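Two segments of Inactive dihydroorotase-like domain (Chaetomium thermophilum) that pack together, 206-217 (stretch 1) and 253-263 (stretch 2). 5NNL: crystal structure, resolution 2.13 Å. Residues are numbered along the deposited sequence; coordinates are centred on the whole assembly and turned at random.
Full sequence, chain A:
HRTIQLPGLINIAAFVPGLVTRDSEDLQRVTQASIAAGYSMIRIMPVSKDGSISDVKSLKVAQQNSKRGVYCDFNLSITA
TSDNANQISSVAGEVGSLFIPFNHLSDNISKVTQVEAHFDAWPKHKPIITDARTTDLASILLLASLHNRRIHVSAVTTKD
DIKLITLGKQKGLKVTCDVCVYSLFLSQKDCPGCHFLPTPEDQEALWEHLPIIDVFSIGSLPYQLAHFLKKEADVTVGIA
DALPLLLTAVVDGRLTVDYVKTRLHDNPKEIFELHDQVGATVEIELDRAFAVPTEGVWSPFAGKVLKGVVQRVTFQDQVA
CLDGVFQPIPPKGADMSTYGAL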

ATOM      1  N   LEU A 206      -7.971 -14.456  -7.572  1.00 26.97           N
ATOM      2  CA  LEU A 206      -8.008 -13.380  -6.587  1.00 30.88           C
ATOM      3  C   LEU A 206      -9.445 -12.978  -6.266  1.00 31.22           C
ATOM      4  O   LEU A 206      -9.811 -12.817  -5.096  1.00 32.53           O
ATOM      5  CB  LEU A 206      -7.215 -12.175  -7.095  1.00 29.99           C
ATOM      6  CG  LEU A 206      -5.709 -12.368  -7.308  1.00 30.57           C
ATOM      7  CD1 LEU A 206      -5.096 -11.094  -7.863  1.00 27.61           C
ATOM      8  CD2 LEU A 206      -5.012 -12.777  -6.018  1.00 27.51           C
ATOM      9  N   TRP A 207     -10.273 -12.804  -7.298  1.00 30.55           N
ATOM     10  CA  TRP A 207     -11.673 -12.460  -7.075  1.00 30.89           C
ATOM     11  C   TRP A 207     -12.399 -13.543  -6.290  1.00 32.76           C
ATOM     12  O   TRP A 207     -13.318 -13.240  -5.518  1.00 35.61           O
ATOM     13  CB  TRP A 207     -12.368 -12.211  -8.412  1.00 30.76           C
ATOM     14  CG  TRP A 207     -12.103 -10.838  -8.944  1.00 33.12           C
ATOM     15  CD1 TRP A 207     -11.173 -10.480  -9.878  1.00 33.05           C
ATOM     16  CD2 TRP A 207     -12.769  -9.633  -8.557  1.00 29.92           C
ATOM     17  NE1 TRP A 207     -11.223  -9.122 -10.096  1.00 33.20           N
ATOM     18  CE2 TRP A 207     -12.195  -8.580  -9.297  1.00 32.40           C
ATOM     19  CE3 TRP A 207     -13.798  -9.343  -7.658  1.00 32.70           C
ATOM     20  CZ2 TRP A 207     -12.617  -7.256  -9.164  1.00 32.04           C
ATOM     21  CZ3 TRP A 207     -14.215  -8.031  -7.526  1.00 36.11           C
ATOM     22  CH2 TRP A 207     -13.626  -7.005  -8.276  1.00 33.13           C
ATOM     23  N   GLU A 208     -11.995 -14.799  -6.453  1.00 32.90           N
ATOM     24  CA  GLU A 208     -12.628 -15.903  -5.745  1.00 34.81           C
ATOM     25  C   GLU A 208     -12.082 -16.103  -4.340  1.00 34.28           C
ATOM     26  O   GLU A 208     -12.578 -16.979  -3.624  1.00 39.69           O
ATOM     27  CB  GLU A 208     -12.461 -17.194  -6.545  1.00 36.34           C
ATOM     28  CG  GLU A 208     -13.211 -17.195  -7.861  1.00 42.88           C
ATOM     29  CD  GLU A 208     -12.937 -18.441  -8.671  1.00 44.45           C
ATOM     30  OE1 GLU A 208     -12.119 -19.268  -8.214  1.00 45.92           O
ATOM     31  OE2 GLU A 208     -13.535 -18.592  -9.757  1.00 47.29           O
ATOM     32  N   HIS A 209     -11.073 -15.329  -3.930  1.00 29.69           N
ATOM     33  CA  HIS A 209     -10.525 -15.423  -2.581  1.00 33.09           C
ATOM     34  C   HIS A 209     -10.651 -14.113  -1.811  1.00 30.71           C
ATOM     35  O   HIS A 209      -9.897 -13.881  -0.860  1.00 30.06           O
ATOM     36  CB  HIS A 209      -9.062 -15.866  -2.628  1.00 34.07           C
ATOM     37  CG  HIS A 209      -8.885 -17.313  -2.966  1.00 32.48           C
ATOM     38  ND1 HIS A 209      -8.967 -17.791  -4.255  1.00 35.45           N
ATOM     39  CD2 HIS A 209      -8.650 -18.390  -2.179  1.00 33.69           C
ATOM     40  CE1 HIS A 209      -8.779 -19.099  -4.251  1.00 33.85           C
ATOM     41  NE2 HIS A 209      -8.586 -19.487  -3.002  1.00 35.46           N
ATOM     42  N   LEU A 210     -11.587 -13.251  -2.193  1.00 29.66           N
ATOM     43  CA  LEU A 210     -11.777 -11.992  -1.480  1.00 34.08           C
ATOM     44  C   LEU A 210     -11.910 -12.153   0.032  1.00 31.30           C
ATOM     45  O   LEU A 210     -11.386 -11.296   0.759  1.00 30.77           O
ATOM     46  CB  LEU A 210     -12.999 -11.258  -2.050  1.00 31.45           C
ATOM     47  CG  LEU A 210     -12.835 -10.721  -3.472  1.00 33.24           C
ATOM     48  CD1 LEU A 210     -14.158 -10.160  -3.983  1.00 39.54           C
ATOM     49  CD2 LEU A 210     -11.758  -9.667  -3.545  1.00 37.73           C
ATOM     50  N   PRO A 211     -12.587 -13.175   0.566  1.00 32.86           N
ATOM     51  CA  PRO A 211     -12.575 -13.362   2.030  1.00 33.16           C
ATOM     52  C   PRO A 211     -11.180 -13.542   2.597  1.00 38.23           C
ATOM     53  O   PRO A 211     -10.928 -13.160   3.748  1.00 41.73           O
ATOM     54  CB  PRO A 211     -13.431 -14.623   2.227  1.00 38.39           C
ATOM     55  CG  PRO A 211     -14.307 -14.671   1.024  1.00 37.78           C
ATOM     56  CD  PRO A 211     -13.481 -14.133  -0.101  1.00 35.26           C
ATOM     57  N   ILE A 212     -10.263 -14.109   1.814  1.00 35.78           N
ATOM     58  CA  ILE A 212      -8.899 -14.345   2.274  1.00 35.75           C
ATOM     59  C   ILE A 212      -8.075 -13.068   2.226  1.00 32.97           C
ATOM     60  O   ILE A 212      -7.113 -12.916   2.985  1.00 29.98           O
ATOM     61  CB  ILE A 212      -8.250 -15.454   1.425  1.00 34.46           C
ATOM     62  CG1 ILE A 212      -9.066 -16.749   1.514  1.00 34.58           C
ATOM     63  CG2 ILE A 212      -6.785 -15.681   1.820  1.00 36.44           C
ATOM     64  CD1 ILE A 212      -9.446 -17.174   2.920  1.00 36.91           C
ATOM     65  N   ILE A 213      -8.417 -12.144   1.337  1.00 33.26           N
ATOM     66  CA  ILE A 213      -7.664 -10.906   1.191  1.00 31.47           C
ATOM     67  C   ILE A 213      -8.138  -9.934   2.264  1.00 31.48           C
ATOM     68  O   ILE A 213      -9.314  -9.558   2.301  1.00 30.73           O
ATOM     69  CB  ILE A 213      -7.836 -10.323  -0.219  1.00 30.87           C
ATOM     70  CG1 ILE A 213      -7.493 -11.387  -1.270  1.00 33.57           C
ATOM     71  CG2 ILE A 213      -6.957  -9.097  -0.399  1.00 29.40           C
ATOM     72  CD1 ILE A 213      -7.834 -11.001  -2.688  1.00 30.35           C
ATOM     73  N   ASP A 214      -7.225  -9.538   3.146  1.00 31.01           N
ATOM     74  CA  ASP A 214      -7.563  -8.684   4.277  1.00 30.13           C
ATOM     75  C   ASP A 214      -7.532  -7.203   3.928  1.00 28.07           C
ATOM     76  O   ASP A 214      -8.304  -6.427   4.501  1.00 28.08           O
ATOM     77  CB  ASP A 214      -6.599  -8.957   5.437  1.00 31.53           C
ATOM     78  CG  ASP A 214      -6.612 -10.411   5.872  1.00 33.59           C
ATOM     79  OD1 ASP A 214      -7.615 -10.852   6.474  1.00 35.53           O
ATOM     80  OD2 ASP A 214      -5.630 -11.128   5.582  1.00 33.34           O
ATOM     81  N   VAL A 215      -6.678  -6.801   2.983  1.00 27.04           N
ATOM     82  CA  VAL A 215      -6.389  -5.394   2.736  1.00 27.31           C
ATOM     83  C   VAL A 215      -6.246  -5.139   1.242  1.00 26.22           C
ATOM     84  O   VAL A 215      -5.740  -5.977   0.491  1.00 23.57           O
ATOM     85  CB  VAL A 215      -5.098  -4.962   3.471  1.00 26.49           C
ATOM     86  CG1 VAL A 215      -4.719  -3.520   3.129  1.00 27.11           C
ATOM     87  CG2 VAL A 215      -5.251  -5.134   4.970  1.00 30.10           C
ATOM     88  N   PHE A 216      -6.691  -3.959   0.817  1.00 23.47           N
ATOM     89  CA  PHE A 216      -6.350  -3.417  -0.490  1.00 25.01           C
ATOM     90  C   PHE A 216      -5.255  -2.375  -0.317  1.00 28.30           C
ATOM     91  O   PHE A 216      -5.299  -1.565   0.613  1.00 28.16           O
ATOM     92  CB  PHE A 216      -7.559  -2.768  -1.170  1.00 27.89           C
ATOM     93  CG  PHE A 216      -8.572  -3.743  -1.709  1.00 27.90           C
ATOM     94  CD1 PHE A 216      -8.181  -4.907  -2.349  1.00 27.31           C
ATOM     95  CD2 PHE A 216      -9.923  -3.476  -1.588  1.00 28.74           C
ATOM     96  CE1 PHE A 216      -9.121  -5.786  -2.846  1.00 31.16           C
ATOM     97  CE2 PHE A 216     -10.864  -4.350  -2.085  1.00 28.60           C
ATOM     98  CZ  PHE A 216     -10.468  -5.502  -2.713  1.00 26.24           C
ATOM     99  N   SER A 217      -4.277  -2.397  -1.215  1.00 24.56           N
ATOM    100  CA  SER A 217      -3.242  -1.378  -1.245  1.00 28.36           C
ATOM    101  C   SER A 217      -3.166  -0.796  -2.646  1.00 26.57           C
ATOM    102  O   SER A 217      -3.700  -1.355  -3.605  1.00 25.95           O
ATOM    103  CB  SER A 217      -1.869  -1.935  -0.838  1.00 30.24           C
ATOM    104  OG  SER A 217      -1.368  -2.818  -1.826  1.00 30.35           O
ATOM    105  N   GLY A 253     -22.138  -4.556  -8.564  1.00 35.75           N
ATOM    106  CA  GLY A 253     -22.542  -5.694  -7.767  1.00 37.77           C
ATOM    107  C   GLY A 253     -21.470  -6.726  -7.504  1.00 36.04           C
ATOM    108  O   GLY A 253     -21.798  -7.831  -7.058  1.00 40.39           O
ATOM    109  N   ARG A 254     -20.198  -6.410  -7.761  1.00 37.91           N
ATOM    110  CA  ARG A 254     -19.108  -7.336  -7.471  1.00 37.42           C
ATOM    111  C   ARG A 254     -18.540  -7.168  -6.069  1.00 37.26           C
ATOM    112  O   ARG A 254     -17.937  -8.110  -5.541  1.00 34.38           O
ATOM    113  CB  ARG A 254     -17.974  -7.163  -8.489  1.00 38.35           C
ATOM    114  CG  ARG A 254     -18.337  -7.611  -9.898  1.00 42.83           C
ATOM    115  CD  ARG A 254     -17.141  -8.193 -10.639  1.00 42.61           C
ATOM    116  NE  ARG A 254     -16.333  -7.168 -11.291  1.00 43.24           N
ATOM    117  CZ  ARG A 254     -15.113  -7.378 -11.779  1.00 37.95           C
ATOM    118  NH1 ARG A 254     -14.551  -8.574 -11.678  1.00 39.93           N
ATOM    119  NH2 ARG A 254     -14.451  -6.391 -12.363  1.00 37.93           N
ATOM    120  N   LEU A 255     -18.713  -5.999  -5.459  1.00 34.35           N
ATOM    121  CA  LEU A 255     -18.210  -5.735  -4.120  1.00 34.12           C
ATOM    122  C   LEU A 255     -19.283  -5.010  -3.323  1.00 32.96           C
ATOM    123  O   LEU A 255     -20.214  -4.430  -3.887  1.00 34.05           O
ATOM    124  CB  LEU A 255     -16.927  -4.889  -4.152  1.00 31.55           C
ATOM    125  CG  LEU A 255     -15.661  -5.532  -4.714  1.00 36.00           C
ATOM    126  CD1 LEU A 255     -14.534  -4.515  -4.734  1.00 31.27           C
ATOM    127  CD2 LEU A 255     -15.257  -6.762  -3.906  1.00 35.01           C
ATOM    128  N   THR A 256     -19.143  -5.048  -2.002  1.00 34.95           N
ATOM    129  CA  THR A 256     -20.002  -4.290  -1.108  1.00 33.68           C
ATOM    130  C   THR A 256     -19.219  -3.135  -0.501  1.00 33.79           C
ATOM    131  O   THR A 256     -17.990  -3.186  -0.382  1.00 34.50           O
ATOM    132  CB  THR A 256     -20.572  -5.166   0.013  1.00 36.14           C
ATOM    133  OG1 THR A 256     -19.510  -5.629   0.858  1.00 33.86           O
ATOM    134  CG2 THR A 256     -21.328  -6.353  -0.567  1.00 34.93           C
ATOM    135  N   VAL A 257     -19.948  -2.088  -0.111  1.00 32.67           N
ATOM    136  CA  VAL A 257     -19.307  -0.930   0.503  1.00 32.34           C
ATOM    137  C   VAL A 257     -18.533  -1.349   1.743  1.00 29.33           C
ATOM    138  O   VAL A 257     -17.405  -0.894   1.969  1.00 27.96           O
ATOM    139  CB  VAL A 257     -20.356   0.152   0.823  1.00 34.42           C
ATOM    140  CG1 VAL A 257     -19.740   1.295   1.628  1.00 34.99           C
ATOM    141  CG2 VAL A 257     -20.955   0.683  -0.460  1.00 34.52           C
ATOM    142  N   ASP A 258     -19.116  -2.227   2.563  1.00 28.23           N
ATOM    143  CA  ASP A 258     -18.453  -2.615   3.803  1.00 30.62           C
ATOM    144  C   ASP A 258     -17.165  -3.380   3.528  1.00 27.87           C
ATOM    145  O   ASP A 258     -16.169  -3.201   4.239  1.00 26.03           O
ATOM    146  CB  ASP A 258     -19.383  -3.452   4.674  1.00 32.94           C
ATOM    147  CG  ASP A 258     -18.801  -3.713   6.047  1.00 31.82           C
ATOM    148  OD1 ASP A 258     -18.689  -2.754   6.841  1.00 32.63           O
ATOM    149  OD2 ASP A 258     -18.449  -4.875   6.335  1.00 32.22           O
ATOM    150  N   TYR A 259     -17.163  -4.250   2.517  1.00 28.95           N
ATOM    151  CA  TYR A 259     -15.924  -4.921   2.138  1.00 29.06           C
ATOM    152  C   TYR A 259     -14.845  -3.899   1.800  1.00 28.47           C
ATOM    153  O   TYR A 259     -13.726  -3.963   2.318  1.00 27.06           O
ATOM    154  CB  TYR A 259     -16.160  -5.862   0.955  1.00 29.34           C
ATOM    155  CG  TYR A 259     -14.934  -6.675   0.618  1.00 27.29           C
ATOM    156  CD1 TYR A 259     -13.950  -6.165  -0.218  1.00 29.27           C
ATOM    157  CD2 TYR A 259     -14.747  -7.940   1.154  1.00 28.59           C
ATOM    158  CE1 TYR A 259     -12.820  -6.893  -0.522  1.00 29.83           C
ATOM    159  CE2 TYR A 259     -13.617  -8.682   0.855  1.00 31.44           C
ATOM    160  CZ  TYR A 259     -12.654  -8.149   0.016  1.00 31.12           C
ATOM    161  OH  TYR A 259     -11.524  -8.868  -0.292  1.00 31.79           O
ATOM    162  N   VAL A 260     -15.173  -2.944   0.933  1.00 27.07           N
ATOM    163  CA  VAL A 260     -14.220  -1.901   0.571  1.00 29.22           C
ATOM    164  C   VAL A 260     -13.752  -1.156   1.815  1.00 30.34           C
ATOM    165  O   VAL A 260     -12.555  -0.895   1.991  1.00 27.57           O
ATOM    166  CB  VAL A 260     -14.848  -0.950  -0.460  1.00 28.99           C
ATOM    167  CG1 VAL A 260     -13.921   0.201  -0.762  1.00 28.98           C
ATOM    168  CG2 VAL A 260     -15.179  -1.714  -1.736  1.00 29.30           C
ATOM    169  N   LYS A 261     -14.689  -0.797   2.697  1.00 28.42           N
ATOM    170  CA  LYS A 261     -14.317  -0.060   3.902  1.00 28.15           C
ATOM    171  C   LYS A 261     -13.365  -0.874   4.768  1.00 28.65           C
ATOM    172  O   LYS A 261     -12.332  -0.367   5.218  1.00 27.70           O
ATOM    173  CB  LYS A 261     -15.560   0.330   4.702  1.00 30.74           C
ATOM    174  CG  LYS A 261     -15.241   1.235   5.892  1.00 32.14           C
ATOM    175  CD  LYS A 261     -16.487   1.677   6.650  1.00 36.74           C
ATOM    176  CE  LYS A 261     -16.920   0.647   7.680  1.00 36.65           C
ATOM    177  NZ  LYS A 261     -16.011   0.611   8.861  1.00 42.65           N
ATOM    178  N   THR A 262     -13.692  -2.146   5.008  1.00 27.81           N
ATOM    179  CA  THR A 262     -12.832  -2.970   5.853  1.00 30.61           C
ATOM    180  C   THR A 262     -11.454  -3.146   5.227  1.00 28.63           C
ATOM    181  O   THR A 262     -10.446  -3.194   5.940  1.00 31.96           O
ATOM    182  CB  THR A 262     -13.473  -4.337   6.107  1.00 28.90           C
ATOM    183  OG1 THR A 262     -13.783  -4.962   4.858  1.00 29.73           O
ATOM    184  CG2 THR A 262     -14.737  -4.207   6.945  1.00 28.97           C
ATOM    185  N   ARG A 263     -11.386  -3.240   3.898  1.00 27.34           N
ATOM    186  CA  ARG A 263     -10.110  -3.454   3.228  1.00 27.99           C
ATOM    187  C   ARG A 263      -9.279  -2.182   3.109  1.00 27.41           C
ATOM    188  O   ARG A 263      -8.073  -2.273   2.846  1.00 26.87           O
ATOM    189  CB  ARG A 263     -10.347  -4.063   1.842  1.00 26.01           C
ATOM    190  CG  ARG A 263     -10.319  -5.585   1.837  1.00 26.83           C
ATOM    191  CD  ARG A 263     -11.257  -6.182   2.876  1.00 29.48           C
ATOM    192  NE  ARG A 263     -11.085  -7.625   2.996  1.00 33.15           N
ATOM    193  CZ  ARG A 263     -11.833  -8.404   3.770  1.00 30.78           C
ATOM    194  NH1 ARG A 263     -12.816  -7.882   4.488  1.00 30.45           N
ATOM    195  NH2 ARG A 263     -11.605  -9.707   3.817  1.00 29.90           N
TER

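The two segments bury 603 Å² between them, and R263 contributes the largest share. Its CA-to-CB bond points toward stretch 1, and its chi1 of -92° lies between wells, followed by chi2 p and chi3 t. This bent start lays CG over one face of the F216 ring, 4.2 Å from its centroid in a CH-pi contact, while the extended remainder carries the guanidinium to the loop carbonyls. There NE and NH2 of R263 both donate to I213 O, at 2.7 and 2.8 Å, the oxygen lying near the guanidinium plane. NH1 of R263 turns back to its own helix and donates to T262 OG1 (3.1 Å). The R263 main chain also takes part: F216 N donates to R263 O at 3.0 Å with a nearly straight geometry, joining the strand to the helix.

One turn earlier, Y259 has its CA-to-CB bond toward stretch 1 and chi1 t, which carries OH to L210 O, to which it donates at 2.6 Å; chi2 of -85° sets the plane of the ring. A tyrosine suits this site because its ring also has apolar work to do: Y259 CZ lies 3.7 Å from L210 CB, and Y259 CE1 lies 3.5 Å from F216 CZ, the two rings meeting obliquely with planes at 61°. T256, in the p rotamer, caps the helix, its OG1 accepting from Y259 N (3.2 Å).

At the other end, L255 and L210, both m,t, meet at their CD2 and CD1 atoms respectively, 3.6 Å apart; L255 CD2 also reaches W207 CZ3 at 4.0 Å. L255, like F216, is a buried apolar side chain. In the exposed R254, chi2 of -147° is off-well but near extended, and chi3 m makes the turn that lays the guanidinium flat on the W207 indole. The planes differ by 20°, and R254 CZ sits 4.0 Å from the six-membered ring centroid, a cation-pi arrangement.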